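Side-chain contacts in arginyl-tRNA synthetase, putative (PDB 5JLD), which probably catalyses the ATP-dependent attachment of L-arginine to its cognate tRNA(Arg), as a class I aminoacyl-tRNA synthetase: residues 127-132 against 372-377; 305-310 against 363-368; 344-349 against 354-359. All blocks are in the same frame, centred on the assembly; numbering follows the deposited sequence.

Interaction 1. Residues 127-132 against 372-377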
# COMPACT_ATOMS: atom_id res chain seq x y z
N SER A 127 14.70 -13.47 -8.05
CA SER A 127 14.47 -13.69 -9.47
C SER A 127 13.47 -14.82 -9.71
O SER A 127 12.90 -14.94 -10.79
CB SER A 127 15.79 -14.01 -10.18
OG SER A 127 16.20 -15.34 -9.90
N ASN A 128 13.26 -15.64 -8.69
CA ASN A 128 12.28 -16.70 -8.81
C ASN A 128 10.89 -16.09 -8.71
O ASN A 128 9.93 -16.66 -9.21
CB ASN A 128 12.47 -17.77 -7.73
CG ASN A 128 12.03 -17.30 -6.35
OD1 ASN A 128 12.82 -16.73 -5.59
ND2 ASN A 128 10.77 -17.55 -6.02
N GLU A 129 10.78 -14.93 -8.06
CA GLU A 129 9.47 -14.31 -7.82
C GLU A 129 8.93 -13.60 -9.06
O GLU A 129 9.62 -12.80 -9.69
CB GLU A 129 9.55 -13.32 -6.66
CG GLU A 129 9.95 -13.93 -5.33
CD GLU A 129 10.04 -12.90 -4.22
OE1 GLU A 129 9.09 -12.80 -3.42
OE2 GLU A 129 11.06 -12.18 -4.14
N ASN A 130 7.67 -13.89 -9.39
CA ASN A 130 7.03 -13.32 -10.56
C ASN A 130 5.98 -12.27 -10.16
O ASN A 130 5.13 -12.54 -9.33
CB ASN A 130 6.40 -14.44 -11.40
CG ASN A 130 5.93 -13.98 -12.78
OD1 ASN A 130 5.64 -12.81 -13.01
ND2 ASN A 130 5.85 -14.93 -13.71
N TYR A 131 6.05 -11.08 -10.75
CA TYR A 131 5.01 -10.08 -10.51
C TYR A 131 4.40 -9.64 -11.84
O TYR A 131 4.01 -8.49 -11.99
CB TYR A 131 5.56 -8.86 -9.76
CG TYR A 131 5.84 -9.13 -8.29
CD1 TYR A 131 4.81 -9.10 -7.36
CD2 TYR A 131 7.13 -9.40 -7.83
CE1 TYR A 131 5.05 -9.34 -6.02
CE2 TYR A 131 7.38 -9.65 -6.48
CZ TYR A 131 6.34 -9.60 -5.58
OH TYR A 131 6.55 -9.86 -4.24
N GLY A 132 4.32 -10.57 -12.79
CA GLY A 132 3.77 -10.28 -14.10
C GLY A 132 2.41 -9.62 -14.00
O GLY A 132 2.20 -8.54 -14.53
N ASN A 372 2.94 -20.89 -7.92
CA ASN A 372 3.76 -20.03 -7.07
C ASN A 372 3.11 -18.67 -6.86
O ASN A 372 3.77 -17.72 -6.40
CB ASN A 372 5.15 -19.82 -7.69
CG ASN A 372 5.92 -21.13 -7.83
OD1 ASN A 372 6.00 -21.92 -6.89
ND2 ASN A 372 6.48 -21.36 -9.01
N ALA A 373 1.84 -18.55 -7.22
CA ALA A 373 1.13 -17.30 -7.01
C ALA A 373 1.23 -16.87 -5.54
O ALA A 373 1.00 -17.67 -4.63
CB ALA A 373 -0.32 -17.41 -7.44
N LYS A 374 1.61 -15.62 -5.34
CA LYS A 374 1.67 -15.03 -4.00
C LYS A 374 0.31 -14.52 -3.56
O LYS A 374 -0.23 -13.55 -4.13
CB LYS A 374 2.70 -13.89 -3.98
CG LYS A 374 3.26 -13.58 -2.59
CD LYS A 374 4.21 -12.38 -2.66
CE LYS A 374 5.07 -12.23 -1.41
NZ LYS A 374 6.19 -11.27 -1.62
N LEU A 375 -0.26 -15.16 -2.55
CA LEU A 375 -1.57 -14.81 -2.08
C LEU A 375 -1.44 -14.10 -0.74
O LEU A 375 -0.92 -14.66 0.23
CB LEU A 375 -2.46 -16.06 -1.94
CG LEU A 375 -2.62 -16.94 -3.18
CD1 LEU A 375 -3.38 -18.24 -2.83
CD2 LEU A 375 -3.31 -16.19 -4.34
N MET A 376 -1.92 -12.87 -0.69
CA MET A 376 -1.66 -12.05 0.47
C MET A 376 -2.94 -11.51 1.05
O MET A 376 -3.81 -11.01 0.33
CB MET A 376 -0.72 -10.89 0.13
CG MET A 376 0.43 -11.24 -0.82
SD MET A 376 1.66 -9.90 -0.97
CE MET A 376 2.46 -10.02 0.62
N HIS A 377 -3.06 -11.61 2.35
CA HIS A 377 -4.10 -10.90 3.05
C HIS A 377 -3.49 -9.67 3.71
O HIS A 377 -2.53 -9.80 4.46
CB HIS A 377 -4.76 -11.79 4.08
CG HIS A 377 -5.88 -11.10 4.81
ND1 HIS A 377 -5.71 -10.55 6.06
CD2 HIS A 377 -7.16 -10.87 4.46
CE1 HIS A 377 -6.85 -10.01 6.46
NE2 HIS A 377 -7.75 -10.19 5.51
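At the start of strand 374-380, an outermost strand of the parallel sheet in the class I catalytic domain, Lys-374 reaches over to Tyr-131 and Glu-129 in the loop that leads into strand 133-137. Its chain is extended all the way, with CG anti to the backbone N (chi1 -157°), and this carries the ammonium group clear of the strand. Lys-374 NZ meets the edge of the Tyr-131 ring, near its plane, and donates a hydrogen bond to Tyr-131 OH at 3.0 Å. The lysine's CD lies 3.8 Å from that same OH. Glu-129 adds charge from a second direction, but loosely: its OE1 is 3.7 Å from Lys-374 NZ, a long salt bridge, while OE2 is bound to the backbone N of Glu-126. The lysine's strongest polar partner is the carbonyl O of Leu-530, in helix 522-532, so a single ammonium group joins the catalytic-domain sheet to a helix of the DALR anticodon-binding region. The lysine backbone is meanwhile paired with Asn-342 and Val-344 beside it. Between the two loop residues that touch Lys-374, Asn-130 forms an Asx turn, its OD1 accepting from Gly-132 N at 2.6 Å as the chain bends toward strand 133-137.

Interaction 2. Residues 305-310 against 363-368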
# COMPACT_ATOMS: atom_id res chain seq x y z
N GLN A 305 -12.82 -28.85 4.51
CA GLN A 305 -12.22 -28.86 5.83
C GLN A 305 -10.71 -28.83 5.72
O GLN A 305 -10.09 -29.80 5.28
CB GLN A 305 -12.65 -30.09 6.62
CG GLN A 305 -12.05 -30.14 8.02
CD GLN A 305 -12.59 -29.04 8.92
OE1 GLN A 305 -13.79 -28.98 9.20
NE2 GLN A 305 -11.70 -28.16 9.39
N SER A 306 -10.10 -27.72 6.11
CA SER A 306 -8.65 -27.67 6.17
C SER A 306 -8.15 -28.44 7.39
O SER A 306 -8.86 -28.56 8.41
CB SER A 306 -8.14 -26.24 6.21
OG SER A 306 -6.74 -26.22 6.40
N GLU A 307 -6.94 -28.96 7.26
CA GLU A 307 -6.19 -29.58 8.35
C GLU A 307 -5.65 -28.52 9.30
O GLU A 307 -5.41 -28.78 10.48
CB GLU A 307 -5.04 -30.39 7.77
CG GLU A 307 -4.57 -29.80 6.44
CD GLU A 307 -3.43 -30.57 5.81
OE1 GLU A 307 -3.28 -31.77 6.11
OE2 GLU A 307 -2.70 -29.96 4.99
N ASN A 308 -5.46 -27.31 8.77
CA ASN A 308 -4.80 -26.24 9.50
C ASN A 308 -5.75 -25.18 10.04
O ASN A 308 -5.32 -24.26 10.75
CB ASN A 308 -3.74 -25.58 8.62
CG ASN A 308 -2.65 -26.55 8.19
OD1 ASN A 308 -2.35 -26.67 7.00
ND2 ASN A 308 -2.07 -27.26 9.15
N PHE A 309 -7.04 -25.29 9.74
CA PHE A 309 -8.01 -24.33 10.25
C PHE A 309 -9.27 -25.05 10.69
O PHE A 309 -9.73 -25.97 10.00
CB PHE A 309 -8.33 -23.27 9.19
CG PHE A 309 -7.11 -22.57 8.66
CD1 PHE A 309 -6.58 -21.47 9.30
CD2 PHE A 309 -6.49 -23.02 7.50
CE1 PHE A 309 -5.45 -20.83 8.81
CE2 PHE A 309 -5.37 -22.39 7.00
CZ PHE A 309 -4.84 -21.30 7.66
N LYS A 310 -9.82 -24.66 11.84
CA LYS A 310 -10.97 -25.36 12.38
C LYS A 310 -12.24 -25.12 11.53
O LYS A 310 -12.94 -26.06 11.19
CB LYS A 310 -11.24 -24.96 13.83
N ILE A 363 -6.83 -23.29 -2.29
CA ILE A 363 -6.47 -22.98 -3.67
C ILE A 363 -5.08 -23.55 -3.99
O ILE A 363 -4.77 -23.94 -5.13
CB ILE A 363 -6.51 -21.45 -3.92
CG1 ILE A 363 -7.81 -21.03 -4.63
CG2 ILE A 363 -5.31 -20.99 -4.73
CD1 ILE A 363 -9.12 -21.50 -3.98
N LYS A 364 -4.24 -23.62 -2.96
CA LYS A 364 -2.89 -24.15 -3.11
C LYS A 364 -2.93 -25.66 -3.35
O LYS A 364 -1.98 -26.24 -3.87
CB LYS A 364 -2.09 -23.79 -1.85
CG LYS A 364 -0.96 -22.79 -2.06
CD LYS A 364 -1.16 -21.85 -3.24
CE LYS A 364 0.02 -20.90 -3.35
NZ LYS A 364 0.24 -20.24 -4.68
N LYS A 365 -4.05 -26.30 -2.99
CA LYS A 365 -4.18 -27.74 -3.19
C LYS A 365 -4.74 -28.06 -4.58
O LYS A 365 -4.78 -29.22 -4.98
CB LYS A 365 -5.08 -28.36 -2.11
CG LYS A 365 -4.43 -28.46 -0.73
CD LYS A 365 -5.31 -29.18 0.28
CE LYS A 365 -4.67 -29.09 1.68
NZ LYS A 365 -5.56 -29.65 2.75
N THR A 366 -5.17 -27.03 -5.32
CA THR A 366 -5.66 -27.24 -6.69
C THR A 366 -4.53 -27.11 -7.71
O THR A 366 -3.39 -26.83 -7.34
CB THR A 366 -6.76 -26.23 -7.07
OG1 THR A 366 -6.16 -24.96 -7.39
CG2 THR A 366 -7.76 -26.06 -5.94
N ASN A 367 -4.85 -27.29 -8.98
CA ASN A 367 -3.90 -27.04 -10.06
C ASN A 367 -4.15 -25.69 -10.74
O ASN A 367 -3.73 -25.46 -11.86
CB ASN A 367 -3.96 -28.17 -11.10
CG ASN A 367 -5.39 -28.39 -11.65
OD1 ASN A 367 -6.39 -28.11 -10.98
ND2 ASN A 367 -5.48 -28.91 -12.88
N TRP A 368 -4.83 -24.79 -10.05
CA TRP A 368 -5.31 -23.57 -10.69
C TRP A 368 -4.21 -22.53 -10.87
O TRP A 368 -3.60 -22.07 -9.89
CB TRP A 368 -6.46 -22.96 -9.89
CG TRP A 368 -7.64 -23.86 -9.79
CD1 TRP A 368 -7.87 -25.01 -10.49
CD2 TRP A 368 -8.78 -23.68 -8.94
NE1 TRP A 368 -9.08 -25.56 -10.13
CE2 TRP A 368 -9.66 -24.76 -9.18
CE3 TRP A 368 -9.14 -22.71 -8.00
CZ2 TRP A 368 -10.88 -24.89 -8.51
CZ3 TRP A 368 -10.36 -22.85 -7.34
CH2 TRP A 368 -11.20 -23.93 -7.60
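The side chains of Glu-307 and Lys-365 alone make this contact, through a long salt bridge of 3.6 Å from Glu-307 OE2 to Lys-365 NZ. The ammonium also lies against the glutamate's aliphatic CG, at 3.8 Å. Both chains are extended beyond CG and meet at a slant; the lysine's straight run (chi2 -176°, chi3 -173°) carries NZ across to the loop. Its stronger partner is Tyr-304 OH, to which NZ is hydrogen-bonded, with Asp-361 a weak, more distant ion pair.

The hydrogen bonds work within each segment and shape it. Ser-306 OG accepts from Asn-308 N at 2.9 Å in an ST turn and is also bonded to Asp-361 OD2. Gln-305 closes the same loop: its NE2 donates to Ser-306 O in line with a lone pair, and to Lys-310 O from above that carbonyl's plane. In 363-368, Thr-366 OG1 donates to Ile-363 O at 2.8 Å and takes Trp-368 N at 3.0 Å, a second ST turn, following helix 353-364.

Apolar groups lie on the flanks. Phe-309 rests on Thr-354, Glu-357 and Thr-358 of helix 353-364, Ile-363 packs on helix 326-337, and Trp-368 fits against helix 282-292. At this surface, the loop between strands 301-304 and 313-316 lies beside the last part of helix 353-364 and the turn after it.

Interaction 3. Residues 344-349 against 354-359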
# COMPACT_ATOMS: atom_id res chain seq x y z
N VAL A 344 -2.04 -11.96 -5.76
CA VAL A 344 -3.38 -11.48 -5.43
C VAL A 344 -3.44 -11.02 -4.00
O VAL A 344 -3.19 -11.78 -3.05
CB VAL A 344 -4.47 -12.55 -5.64
CG1 VAL A 344 -5.85 -11.93 -5.42
CG2 VAL A 344 -4.38 -13.16 -7.03
N ILE A 345 -3.84 -9.77 -3.85
CA ILE A 345 -3.80 -9.13 -2.57
C ILE A 345 -5.21 -8.76 -2.17
O ILE A 345 -5.89 -8.06 -2.89
CB ILE A 345 -2.90 -7.87 -2.63
CG1 ILE A 345 -1.44 -8.28 -2.87
CG2 ILE A 345 -3.06 -7.04 -1.38
CD1 ILE A 345 -0.55 -7.11 -3.39
N TYR A 346 -5.65 -9.26 -1.02
CA TYR A 346 -6.95 -8.94 -0.46
C TYR A 346 -6.82 -7.94 0.69
O TYR A 346 -6.30 -8.27 1.74
CB TYR A 346 -7.62 -10.21 0.05
CG TYR A 346 -8.02 -11.16 -1.05
CD1 TYR A 346 -7.09 -12.06 -1.58
CD2 TYR A 346 -9.32 -11.17 -1.56
CE1 TYR A 346 -7.45 -12.94 -2.59
CE2 TYR A 346 -9.69 -12.06 -2.59
CZ TYR A 346 -8.74 -12.93 -3.09
OH TYR A 346 -9.05 -13.81 -4.08
N VAL A 347 -7.31 -6.72 0.48
CA VAL A 347 -7.29 -5.70 1.52
C VAL A 347 -8.60 -5.74 2.30
O VAL A 347 -9.63 -5.36 1.75
CB VAL A 347 -7.09 -4.28 0.90
CG1 VAL A 347 -7.22 -3.20 1.97
CG2 VAL A 347 -5.77 -4.19 0.17
N THR A 348 -8.60 -6.23 3.55
CA THR A 348 -9.84 -6.30 4.33
C THR A 348 -9.67 -6.14 5.85
O THR A 348 -8.55 -6.12 6.33
CB THR A 348 -10.60 -7.66 4.15
OG1 THR A 348 -10.02 -8.66 4.99
CG2 THR A 348 -10.61 -8.15 2.70
N ASP A 349 -10.79 -6.06 6.58
CA ASP A 349 -10.78 -6.15 8.04
C ASP A 349 -9.93 -7.31 8.47
O ASP A 349 -9.96 -8.38 7.85
CB ASP A 349 -12.18 -6.36 8.64
CG ASP A 349 -13.26 -5.66 7.87
OD1 ASP A 349 -13.35 -4.42 7.96
OD2 ASP A 349 -14.03 -6.36 7.18
N THR A 354 -8.28 -15.26 8.82
CA THR A 354 -8.41 -16.71 8.86
C THR A 354 -9.19 -17.21 7.65
O THR A 354 -8.73 -18.10 6.91
CB THR A 354 -9.11 -17.15 10.17
OG1 THR A 354 -8.45 -16.53 11.29
CG2 THR A 354 -9.10 -18.66 10.33
N HIS A 355 -10.34 -16.57 7.42
CA HIS A 355 -11.18 -16.90 6.27
C HIS A 355 -10.33 -16.95 5.02
O HIS A 355 -10.27 -17.99 4.34
CB HIS A 355 -12.32 -15.89 6.14
CG HIS A 355 -13.09 -16.00 4.87
ND1 HIS A 355 -14.09 -16.94 4.68
CD2 HIS A 355 -13.02 -15.29 3.72
CE1 HIS A 355 -14.59 -16.79 3.47
NE2 HIS A 355 -13.97 -15.80 2.87
N PHE A 356 -9.57 -15.88 4.76
CA PHE A 356 -8.85 -15.85 3.48
C PHE A 356 -7.68 -16.83 3.51
O PHE A 356 -7.35 -17.46 2.49
CB PHE A 356 -8.40 -14.43 3.09
CG PHE A 356 -9.52 -13.61 2.52
CD1 PHE A 356 -9.95 -13.83 1.21
CD2 PHE A 356 -10.20 -12.69 3.31
CE1 PHE A 356 -11.02 -13.11 0.68
CE2 PHE A 356 -11.28 -11.96 2.79
CZ PHE A 356 -11.69 -12.17 1.47
N GLU A 357 -7.09 -17.03 4.69
CA GLU A 357 -6.02 -18.00 4.79
C GLU A 357 -6.62 -19.37 4.47
O GLU A 357 -6.01 -20.16 3.72
CB GLU A 357 -5.36 -17.96 6.18
CG GLU A 357 -4.41 -16.79 6.34
CD GLU A 357 -3.49 -16.91 7.54
OE1 GLU A 357 -3.99 -17.21 8.65
OE2 GLU A 357 -2.27 -16.71 7.37
N THR A 358 -7.84 -19.60 4.95
CA THR A 358 -8.48 -20.90 4.67
C THR A 358 -8.75 -21.03 3.18
O THR A 358 -8.70 -22.12 2.62
CB THR A 358 -9.80 -21.09 5.44
OG1 THR A 358 -9.60 -20.86 6.84
CG2 THR A 358 -10.32 -22.51 5.24
N ILE A 359 -9.01 -19.90 2.51
CA ILE A 359 -9.22 -19.99 1.08
C ILE A 359 -7.90 -20.31 0.39
O ILE A 359 -7.85 -21.16 -0.52
CB ILE A 359 -9.85 -18.69 0.52
CG1 ILE A 359 -11.33 -18.64 0.93
CG2 ILE A 359 -9.72 -18.64 -1.02
CD1 ILE A 359 -11.92 -17.27 0.91
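Tyr-346 on strand 343-349 and Phe-356 on helix 353-364 form an offset stack, with centroids 4.7 Å apart and planes at 30°. The tight part is at one rim: Phe-356 CE1 comes to 3.4 Å from Tyr-346 CD2, and Phe-356 CD1 lies over the face of the tyrosine, displaced toward its edge. In return, Tyr-346 CB sits over a face of the phenylalanine. His-355 CD2 covers the opposite face, 3.8 Å above the plane of the Phe-356 ring, so the phenyl group is sandwiched. With CG anti to the carbonyl carbon (chi1 -68°), the tyrosine ring turns a face to Phe-356.

Packing is looser toward the end of the strand, where the methyl CG2 of Thr-348 approaches Phe-356 CE2 obliquely at 3.9 Å. The threonine's OG1 serves polar partners instead, donating to Asp-349 O and pairing with His-377 NE2. On the far side of the helix lies solvent-exposed Thr-354, whose carbonyl O accepts from both N and OG1 of Thr-358. A strand laid against the helix that follows it, with strand 374-380 next in the chain and adjacent in the parallel sheet, is the beta-alpha-beta unit of the Rossmann-like class I synthetase core.

How the interactions relate
All three contacts lie in the catalytic domain and are nested along the chain: interaction 3 falls inside the loop closed by interaction 2, which falls inside that closed by interaction 1. The centres of interactions 1 and 2 are about 18 Å apart. Those of interactions 1 and 3 are about 15 Å apart, and those of interactions 2 and 3 about 13 Å. Helix 353-364 serves both interactions 2 and 3, while neighbouring strands 343-349 and 374-380 link 3 to 1, with Met-376 O hydrogen-bonded to Tyr-346 N. Lys-364 NZ is hydrogen-bonded to Ala-373 O, joining interactions 2 and 1. Together they touch one beta-alpha-beta unit: between its first strand and helix (3), near the turn that follows the helix (2), and at the start of the edge strand (1).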